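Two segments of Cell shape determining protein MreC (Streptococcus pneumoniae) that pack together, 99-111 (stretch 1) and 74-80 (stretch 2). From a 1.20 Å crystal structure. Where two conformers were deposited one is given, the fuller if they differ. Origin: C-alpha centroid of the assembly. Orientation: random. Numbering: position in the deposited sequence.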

# COMPACT_ATOMS: atom_id res chain seq x y z
N LYS A 99 -2.19 7.97 -5.88
CA LYS A 99 -3.24 7.86 -6.89
C LYS A 99 -3.87 6.49 -6.88
O LYS A 99 -3.15 5.48 -6.91
CB LYS A 99 -2.65 8.11 -8.29
CG LYS A 99 -2.08 9.52 -8.40
CD LYS A 99 -1.20 9.72 -9.64
CE LYS A 99 -2.02 9.82 -10.88
NZ LYS A 99 -1.27 10.58 -11.95
N ILE A 100 -5.20 6.48 -6.84
CA ILE A 100 -6.00 5.24 -6.82
C ILE A 100 -6.99 5.28 -7.97
O ILE A 100 -7.58 6.31 -8.28
CB ILE A 100 -6.72 5.13 -5.47
CG1 ILE A 100 -5.64 4.89 -4.33
CG2 ILE A 100 -7.77 4.03 -5.48
CD1 ILE A 100 -6.19 5.13 -2.93
N SER A 101 -7.17 4.14 -8.62
CA SER A 101 -8.17 4.04 -9.67
C SER A 101 -8.81 2.66 -9.67
O SER A 101 -8.72 1.95 -8.68
CB SER A 101 -7.56 4.44 -11.00
OG SER A 101 -6.70 3.44 -11.43
N GLN A 102 -9.49 2.33 -10.74
CA GLN A 102 -10.25 1.08 -10.89
C GLN A 102 -11.27 0.95 -9.79
O GLN A 102 -11.39 -0.08 -9.14
CB GLN A 102 -9.33 -0.12 -10.96
CG GLN A 102 -8.39 -0.07 -12.16
CD GLN A 102 -7.68 -1.39 -12.45
OE1 GLN A 102 -7.71 -2.31 -11.66
NE2 GLN A 102 -7.10 -1.48 -13.61
N LEU A 103 -12.02 2.02 -9.56
CA LEU A 103 -12.99 2.03 -8.47
C LEU A 103 -14.21 1.18 -8.78
O LEU A 103 -14.73 1.22 -9.88
CB LEU A 103 -13.43 3.45 -8.20
CG LEU A 103 -12.31 4.48 -7.93
CD1 LEU A 103 -12.95 5.89 -7.79
CD2 LEU A 103 -11.53 4.09 -6.69
N ASN A 104 -14.71 0.45 -7.80
CA ASN A 104 -15.83 -0.46 -8.01
C ASN A 104 -17.19 0.17 -7.80
O ASN A 104 -18.19 -0.53 -7.81
CB ASN A 104 -15.71 -1.75 -7.17
CG ASN A 104 -16.14 -1.59 -5.76
OD1 ASN A 104 -16.07 -0.49 -5.21
ND2 ASN A 104 -16.58 -2.70 -5.14
N SER A 105 -17.25 1.47 -7.61
CA SER A 105 -18.49 2.17 -7.24
C SER A 105 -18.47 3.59 -7.77
O SER A 105 -17.40 4.19 -7.90
CB SER A 105 -18.56 2.21 -5.70
OG SER A 105 -19.59 2.98 -5.19
N ASN A 106 -19.67 4.13 -8.02
CA ASN A 106 -19.80 5.55 -8.32
C ASN A 106 -20.29 6.34 -7.12
O ASN A 106 -20.72 7.48 -7.27
CB ASN A 106 -20.68 5.80 -9.54
CG ASN A 106 -20.25 4.97 -10.67
OD1 ASN A 106 -19.06 4.98 -11.05
ND2 ASN A 106 -21.18 4.21 -11.19
N SER A 107 -20.19 5.76 -5.91
CA SER A 107 -20.46 6.49 -4.67
C SER A 107 -19.73 7.80 -4.62
O SER A 107 -18.57 7.90 -5.05
CB SER A 107 -20.01 5.70 -3.42
OG SER A 107 -20.19 6.50 -2.23
N ASP A 108 -20.35 8.80 -4.00
CA ASP A 108 -19.62 9.99 -3.63
C ASP A 108 -18.40 9.61 -2.79
O ASP A 108 -18.43 8.67 -2.00
CB ASP A 108 -20.50 10.95 -2.82
CG ASP A 108 -21.61 11.58 -3.62
OD1 ASP A 108 -21.68 11.45 -4.86
OD2 ASP A 108 -22.45 12.24 -2.96
N ILE A 109 -17.33 10.36 -2.98
CA ILE A 109 -16.10 10.21 -2.23
C ILE A 109 -15.69 11.61 -1.83
O ILE A 109 -15.70 12.52 -2.67
CB ILE A 109 -15.01 9.51 -3.06
CG1 ILE A 109 -15.37 8.04 -3.33
CG2 ILE A 109 -13.62 9.58 -2.36
CD1 ILE A 109 -14.45 7.37 -4.33
N SER A 110 -15.40 11.82 -0.55
CA SER A 110 -15.17 13.16 -0.00
C SER A 110 -13.80 13.26 0.64
O SER A 110 -13.29 12.30 1.22
CB SER A 110 -16.20 13.42 1.09
OG SER A 110 -17.53 13.37 0.62
N ALA A 111 -13.28 14.47 0.66
CA ALA A 111 -12.07 14.75 1.39
C ALA A 111 -12.21 14.26 2.84
O ALA A 111 -13.25 14.49 3.48
CB ALA A 111 -11.80 16.26 1.33
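Stretch 2 74-80: SVKIQHG

The imidazole of His-79 lies with one face against backbone: Asp-108 O and Ile-109 N sit over that face, and Asp-108 O comes within 3.1 Å of His-79 CG. This approach is not a hydrogen bond. Asp-108 O is also 3.3 Å from His-79 ND1, but the angle is poor. No direct hydrogen bond joins the two stretches at all.

Stretch 2 is a strand from Ser-74 to His-79; Gly-80, with positive phi, follows it as loop or turn. Stretch 1 finishes a strand at Ser-101 and then runs on as loop or turn. The two chains advance in the same general sense: Ile-100 is nearest Val-75, with CA atoms 8.1 Å apart, and Ile-109 is nearest His-79, with CA atoms 6.2 Å apart. The backbones are thus closer at the His-79 end.

Side chains alternate along the strand. Val-75, Ile-77 and His-79 point toward stretch 1, while Lys-76 points away. Val-75 meets Ile-100, CG2 to CD1 at 3.6 Å. Ile-77 follows, and its CD1 is 4.1 Å from Ile-109 CD1 and 4.4 Å from Leu-103 CD2. These contacts are purely apolar. Leu-103 starts sideways, but its end comes nearer.

His-79 has the largest covered area of any residue here. Its chi1 is t. Ser-110 OG lies at the ring edge, near the plane, 3.1 Å from His-79 CE1. Ser-107 OG is 3.7 Å from His-79 CD2; this hydroxyl donates to Asp-108 O at 2.8 Å, within its own stretch. One water links the stretches. It is 2.9 Å from His-79 NE2 and donates to Asp-108 OD2 at 3.3 Å. Within stretch 2, Gln-78 NE2 donates to Gly-80 O at 2.9 Å.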

# COMPACT_ATOMS: atom_id res chain seq x y z
N SER A 74 -4.49 -3.58 -3.60
CA SER A 74 -5.89 -3.32 -3.31
C SER A 74 -6.07 -2.37 -2.14
O SER A 74 -5.44 -2.56 -1.10
CB SER A 74 -6.54 -4.68 -2.98
OG SER A 74 -7.82 -4.54 -2.38
N VAL A 75 -6.93 -1.37 -2.30
CA VAL A 75 -7.31 -0.44 -1.26
C VAL A 75 -8.81 -0.31 -1.24
O VAL A 75 -9.50 -0.66 -2.18
CB VAL A 75 -6.63 0.96 -1.44
CG1 VAL A 75 -5.13 0.82 -1.26
CG2 VAL A 75 -6.98 1.62 -2.78
N LYS A 76 -9.28 0.23 -0.12
CA LYS A 76 -10.68 0.54 0.02
C LYS A 76 -10.83 1.87 0.75
O LYS A 76 -10.02 2.30 1.55
CB LYS A 76 -11.46 -0.59 0.71
CG LYS A 76 -11.04 -0.87 2.09
CD LYS A 76 -11.74 -2.09 2.67
CE LYS A 76 -11.24 -2.38 4.07
NZ LYS A 76 -11.93 -3.57 4.66
N ILE A 77 -11.91 2.55 0.38
CA ILE A 77 -12.26 3.89 0.85
C ILE A 77 -13.61 3.79 1.55
O ILE A 77 -14.56 3.25 0.98
CB ILE A 77 -12.38 4.86 -0.33
CG1 ILE A 77 -11.08 4.90 -1.16
CG2 ILE A 77 -12.75 6.24 0.14
CD1 ILE A 77 -11.21 5.60 -2.52
N GLN A 78 -13.69 4.31 2.78
CA GLN A 78 -14.94 4.30 3.51
C GLN A 78 -15.63 5.64 3.39
O GLN A 78 -15.07 6.66 3.77
CB GLN A 78 -14.66 3.97 4.99
CG GLN A 78 -15.90 3.55 5.76
CD GLN A 78 -16.57 2.29 5.21
OE1 GLN A 78 -15.92 1.42 4.60
NE2 GLN A 78 -17.88 2.17 5.45
N HIS A 79 -16.83 5.64 2.84
CA HIS A 79 -17.64 6.84 2.70
C HIS A 79 -18.95 6.59 3.42
O HIS A 79 -19.85 5.92 2.89
CB HIS A 79 -17.90 7.16 1.24
CG HIS A 79 -18.66 8.42 1.04
ND1 HIS A 79 -18.06 9.65 1.13
CD2 HIS A 79 -19.98 8.65 0.81
CE1 HIS A 79 -18.97 10.59 0.92
NE2 HIS A 79 -20.14 10.00 0.73
N GLY A 80 -19.03 7.11 4.63
CA GLY A 80 -20.13 6.80 5.54
C GLY A 80 -20.25 5.29 5.70
O GLY A 80 -19.31 4.63 6.12
O HOH W 1 -22.65 11.32 0.16